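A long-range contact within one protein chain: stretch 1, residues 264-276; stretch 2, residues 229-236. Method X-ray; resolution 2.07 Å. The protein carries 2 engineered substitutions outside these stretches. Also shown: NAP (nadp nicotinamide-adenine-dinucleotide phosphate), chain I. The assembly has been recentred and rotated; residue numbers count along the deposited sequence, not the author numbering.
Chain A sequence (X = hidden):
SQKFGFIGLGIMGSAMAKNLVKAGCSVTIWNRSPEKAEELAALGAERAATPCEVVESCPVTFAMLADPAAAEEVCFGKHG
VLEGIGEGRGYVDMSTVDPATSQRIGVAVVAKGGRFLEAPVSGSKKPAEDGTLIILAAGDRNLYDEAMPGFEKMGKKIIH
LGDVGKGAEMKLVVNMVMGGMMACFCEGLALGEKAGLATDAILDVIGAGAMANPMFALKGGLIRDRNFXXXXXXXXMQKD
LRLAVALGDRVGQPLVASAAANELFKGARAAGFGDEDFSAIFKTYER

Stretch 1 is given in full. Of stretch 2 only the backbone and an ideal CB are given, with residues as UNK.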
# COMPACT_ATOMS: atom_id res chain seq x y z
N LEU A 264 4.73 4.58 -6.04
CA LEU A 264 5.70 3.93 -6.94
C LEU A 264 6.11 4.85 -8.10
O LEU A 264 7.28 4.91 -8.49
CB LEU A 264 5.16 2.59 -7.46
CG LEU A 264 4.82 1.56 -6.36
CD1 LEU A 264 3.93 0.43 -6.88
CD2 LEU A 264 6.08 1.02 -5.71
N PHE A 265 5.16 5.58 -8.67
CA PHE A 265 5.53 6.53 -9.72
C PHE A 265 6.41 7.64 -9.18
O PHE A 265 7.34 8.10 -9.87
CB PHE A 265 4.32 7.04 -10.49
CG PHE A 265 3.88 6.10 -11.58
CD1 PHE A 265 2.79 5.27 -11.40
CD2 PHE A 265 4.59 6.02 -12.77
CE1 PHE A 265 2.39 4.39 -12.40
CE2 PHE A 265 4.21 5.13 -13.78
CZ PHE A 265 3.10 4.32 -13.60
N LYS A 266 6.15 8.06 -7.94
CA LYS A 266 7.01 9.04 -7.29
C LYS A 266 8.43 8.50 -7.16
O LYS A 266 9.41 9.25 -7.30
CB LYS A 266 6.49 9.42 -5.90
CG LYS A 266 5.27 10.34 -5.86
CD LYS A 266 4.77 10.52 -4.41
CE LYS A 266 3.46 11.30 -4.35
NZ LYS A 266 2.95 11.49 -2.94
N GLY A 267 8.53 7.21 -6.89
CA GLY A 267 9.83 6.57 -6.76
C GLY A 267 10.56 6.65 -8.09
O GLY A 267 11.76 6.95 -8.14
N ALA A 268 9.84 6.37 -9.17
CA ALA A 268 10.43 6.49 -10.49
C ALA A 268 10.89 7.92 -10.79
O ALA A 268 11.92 8.11 -11.42
CB ALA A 268 9.46 5.98 -11.58
N ARG A 269 10.13 8.93 -10.35
CA ARG A 269 10.59 10.31 -10.57
C ARG A 269 11.88 10.56 -9.82
O ARG A 269 12.76 11.26 -10.31
CB ARG A 269 9.57 11.35 -10.10
CG ARG A 269 8.32 11.39 -10.92
CD ARG A 269 7.46 12.54 -10.50
NE ARG A 269 8.00 13.82 -10.97
CZ ARG A 269 7.34 14.97 -10.87
NH1 ARG A 269 6.13 14.99 -10.33
NH2 ARG A 269 7.88 16.09 -11.32
N ALA A 270 11.96 10.01 -8.61
CA ALA A 270 13.11 10.22 -7.74
C ALA A 270 14.34 9.54 -8.31
O ALA A 270 15.45 10.00 -8.08
CB ALA A 270 12.82 9.75 -6.30
N ALA A 271 14.15 8.45 -9.05
CA ALA A 271 15.28 7.77 -9.70
C ALA A 271 15.69 8.47 -11.01
O ALA A 271 16.61 8.01 -11.69
CB ALA A 271 14.98 6.31 -9.94
N GLY A 272 15.01 9.56 -11.34
CA GLY A 272 15.37 10.37 -12.49
C GLY A 272 14.67 10.01 -13.78
O GLY A 272 15.12 10.39 -14.86
N PHE A 273 13.54 9.31 -13.70
CA PHE A 273 12.87 8.86 -14.92
C PHE A 273 11.68 9.74 -15.32
O PHE A 273 10.94 9.39 -16.24
CB PHE A 273 12.46 7.39 -14.80
CG PHE A 273 13.59 6.46 -14.42
CD1 PHE A 273 14.85 6.64 -14.94
CD2 PHE A 273 13.37 5.41 -13.54
CE1 PHE A 273 15.90 5.79 -14.60
CE2 PHE A 273 14.41 4.55 -13.20
CZ PHE A 273 15.67 4.74 -13.73
N GLY A 274 11.52 10.88 -14.65
CA GLY A 274 10.38 11.76 -14.83
C GLY A 274 10.07 12.18 -16.26
O GLY A 274 8.90 12.40 -16.61
N ASP A 275 11.11 12.31 -17.08
CA ASP A 275 10.96 12.77 -18.45
C ASP A 275 10.99 11.62 -19.47
O ASP A 275 10.87 11.85 -20.67
CB ASP A 275 12.06 13.79 -18.82
CG ASP A 275 11.76 15.20 -18.32
OD1 ASP A 275 10.58 15.52 -18.02
OD2 ASP A 275 12.70 16.01 -18.22
N GLU A 276 11.14 10.38 -19.00
CA GLU A 276 11.01 9.24 -19.91
C GLU A 276 9.55 8.79 -19.96
O GLU A 276 8.69 9.38 -19.28
CB GLU A 276 11.93 8.10 -19.45
CG GLU A 276 13.41 8.51 -19.47
CD GLU A 276 14.31 7.44 -18.88
OE1 GLU A 276 13.78 6.44 -18.39
OE2 GLU A 276 15.56 7.61 -18.91
N UNK A 229 11.65 6.01 -24.63
CA UNK A 229 11.45 7.33 -25.21
C UNK A 229 10.03 7.78 -24.84
O UNK A 229 9.08 6.99 -24.94
CB UNK A 229 11.66 7.31 -26.73
N UNK A 230 9.88 9.05 -24.42
CA UNK A 230 8.62 9.52 -23.84
C UNK A 230 7.46 9.62 -24.84
O UNK A 230 7.57 10.32 -25.83
CB UNK A 230 8.84 10.89 -23.20
N UNK A 231 6.37 8.92 -24.57
CA UNK A 231 5.12 9.18 -25.27
C UNK A 231 4.18 9.87 -24.28
O UNK A 231 3.62 10.92 -24.56
CB UNK A 231 4.51 7.89 -25.82
N UNK A 232 4.03 9.26 -23.12
CA UNK A 232 3.35 9.92 -22.00
C UNK A 232 4.38 10.11 -20.89
O UNK A 232 4.75 9.15 -20.22
CB UNK A 232 2.15 9.11 -21.51
N UNK A 233 4.86 11.36 -20.69
CA UNK A 233 5.93 11.58 -19.71
C UNK A 233 5.56 11.06 -18.32
O UNK A 233 4.45 11.30 -17.82
CB UNK A 233 6.26 13.07 -19.63
N UNK A 234 6.49 10.33 -17.72
CA UNK A 234 6.27 9.72 -16.42
C UNK A 234 5.87 10.74 -15.36
O UNK A 234 5.00 10.46 -14.53
CB UNK A 234 7.53 8.98 -15.97
N UNK A 235 6.46 11.93 -15.38
CA UNK A 235 6.07 12.96 -14.41
C UNK A 235 4.58 13.29 -14.53
O UNK A 235 3.92 13.59 -13.52
CB UNK A 235 6.91 14.23 -14.61
N UNK A 236 4.03 13.25 -15.75
CA UNK A 236 2.61 13.55 -15.96
C UNK A 236 1.71 12.42 -15.48
O UNK A 236 0.61 12.69 -14.96
CB UNK A 236 2.34 13.83 -17.44
PA NAP I . 4.62 18.12 -22.30
O1A NAP I . 5.54 18.10 -21.14
O2A NAP I . 5.22 17.70 -23.58
O5B NAP I . 3.99 19.58 -22.47
C5B NAP I . 3.66 20.35 -21.34
C4B NAP I . 3.24 21.72 -21.86
O4B NAP I . 2.86 22.52 -20.76
C3B NAP I . 4.40 22.44 -22.54
O3B NAP I . 3.83 23.18 -23.60
C2B NAP I . 4.88 23.38 -21.46
O2B NAP I . 5.53 24.54 -21.93
C1B NAP I . 3.55 23.74 -20.83
N9A NAP I . 3.74 24.35 -19.51
C8A NAP I . 4.17 23.72 -18.37
N7A NAP I . 4.22 24.63 -17.37
C5A NAP I . 3.85 25.82 -17.86
C6A NAP I . 3.71 27.07 -17.26
N6A NAP I . 3.99 27.21 -15.97
N1A NAP I . 3.30 28.13 -18.01
C2A NAP I . 3.00 27.96 -19.35
N3A NAP I . 3.13 26.72 -19.94
C4A NAP I . 3.54 25.67 -19.20
O3 NAP I . 3.41 17.15 -21.93
PN NAP I . 2.16 16.69 -22.78
O1N NAP I . 2.10 15.22 -22.80
O2N NAP I . 2.08 17.43 -24.06
O5D NAP I . 1.09 17.26 -21.72
C5D NAP I . 0.07 18.17 -22.02
C4D NAP I . -1.17 17.70 -21.25
O4D NAP I . -1.77 16.57 -21.85
C3D NAP I . -0.82 17.23 -19.85
O3D NAP I . -1.89 17.68 -19.04
C2D NAP I . -0.79 15.72 -19.95
O2D NAP I . -1.11 15.14 -18.71
C1D NAP I . -1.91 15.50 -20.94
N1N NAP I . -1.91 14.25 -21.72
C2N NAP I . -0.75 13.68 -22.15
C3N NAP I . -0.77 12.53 -22.93
C7N NAP I . 0.51 11.94 -23.45
O7N NAP I . 0.48 10.61 -23.81
N7N NAP I . 1.64 12.65 -23.55
C4N NAP I . -1.99 11.94 -23.28
C5N NAP I . -3.18 12.54 -22.86
C6N NAP I . -3.13 13.70 -22.09
P2B NAP I . 7.11 24.53 -22.32
O1X NAP I . 7.56 25.98 -22.25
O2X NAP I . 7.84 23.68 -21.32
O3X NAP I . 7.29 23.95 -23.69

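Position 229 points its CA-to-CB bond away from stretch 1, and nothing there lies near an ideal CB. Almost any side chain would fit; the deposited residue is Ala229.

Position 230 turns toward the end of stretch 1, its ideal CB 3.4 Å from Asp275 O. With phi near -69° and psi near 122°, a proline or another compact residue would do. It is Pro230, whose ring packs against the backbone there, CB lying 3.4 Å from Asp275 O.

Positions 231 and 232 both point away from stretch 1, which sets no demand on them, so many side chains would suit either. NAP meets the backbone O at 231 and the CB at 232. Ala231 accepts a hydrogen bond through its backbone, NAP N7N to Ala231 O at 2.8 Å, a contact open to many residue types. At 232 comes Phe232, whose CB is 3.2 Å from NAP O7N.

Position 233 directs its CB sideways. Its phi of -55° permits proline, and it sits at the N-cap, where serine, threonine or aspartate would also be reasonable. Pro233 is found. It makes a CA-H...O contact, Pro233 CA to Glu276 O at 3.6 Å.

Position 234 points straight at stretch 1. Its backbone N donates to Glu276 O (2.9 Å), anchoring the start of the helix, and any residue but proline could do this. Beyond the CB lies an apolar hollow formed by Phe265, Ala268, Phe273 and the aliphatic part of Arg269, suited to leucine, isoleucine or methionine. Leu234 fills it: CD1 reaches Ala268 CB (3.5 Å), CD2 lies 3.7 Å from Arg269 CG, and CG meets the edge of the Phe265 ring, 3.9 Å from CD2 of that residue. No residue of stretch 2 has more of its area covered by stretch 1.

Position 235 also faces stretch 1. Its N must stay free to donate to Gly274 O (2.8 Å), which excludes proline. The ideal CB is 3.8 Å from Arg269 NE, yet the Asp275 carboxylate lies farther along, with OD1 5.2 Å from that CB. A long flexible side chain could reach it, and lysine or arginine would answer its charge; glutamine could offer an uncharged donor. Lys235 is deposited. Its CB packs over one face of the Arg269 guanidinium, and after chi1 in p the remaining torsions are all t, extending the chain until NZ forms a salt bridge with Asp275 OD1 at 2.9 Å.

Position 236 points away from stretch 1 and toward the NAP phosphates, favouring a donor such as histidine, lysine or arginine. His236 gives NE2 to NAP O1A at 2.9 Å.

Stretch 2 229-236: APAFPLKH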
# COMPACT_ATOMS: atom_id res chain seq x y z
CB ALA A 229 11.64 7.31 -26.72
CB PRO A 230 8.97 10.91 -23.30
CG PRO A 230 10.17 11.34 -24.14
CD PRO A 230 10.93 10.08 -24.38
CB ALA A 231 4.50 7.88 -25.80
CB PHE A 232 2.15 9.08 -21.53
CG PHE A 232 1.38 9.71 -20.39
CD1 PHE A 232 0.74 8.92 -19.44
CD2 PHE A 232 1.29 11.09 -20.27
CE1 PHE A 232 0.01 9.49 -18.39
CE2 PHE A 232 0.56 11.67 -19.22
CZ PHE A 232 -0.08 10.87 -18.28
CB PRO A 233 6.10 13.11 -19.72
CG PRO A 233 5.75 13.50 -21.13
CD PRO A 233 4.56 12.58 -21.46
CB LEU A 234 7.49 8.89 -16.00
CG LEU A 234 7.31 7.98 -14.77
CD1 LEU A 234 8.21 6.74 -14.80
CD2 LEU A 234 7.53 8.78 -13.49
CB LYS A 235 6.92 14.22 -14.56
CG LYS A 235 6.79 14.91 -15.93
CD LYS A 235 7.86 16.02 -16.09
CE LYS A 235 7.69 16.74 -17.46
NZ LYS A 235 8.75 17.74 -17.73
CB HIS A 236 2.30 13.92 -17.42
CG HIS A 236 3.05 15.13 -17.90
ND1 HIS A 236 3.36 16.19 -17.07
CD2 HIS A 236 3.55 15.44 -19.11
CE1 HIS A 236 4.03 17.10 -17.75
NE2 HIS A 236 4.15 16.68 -19.00
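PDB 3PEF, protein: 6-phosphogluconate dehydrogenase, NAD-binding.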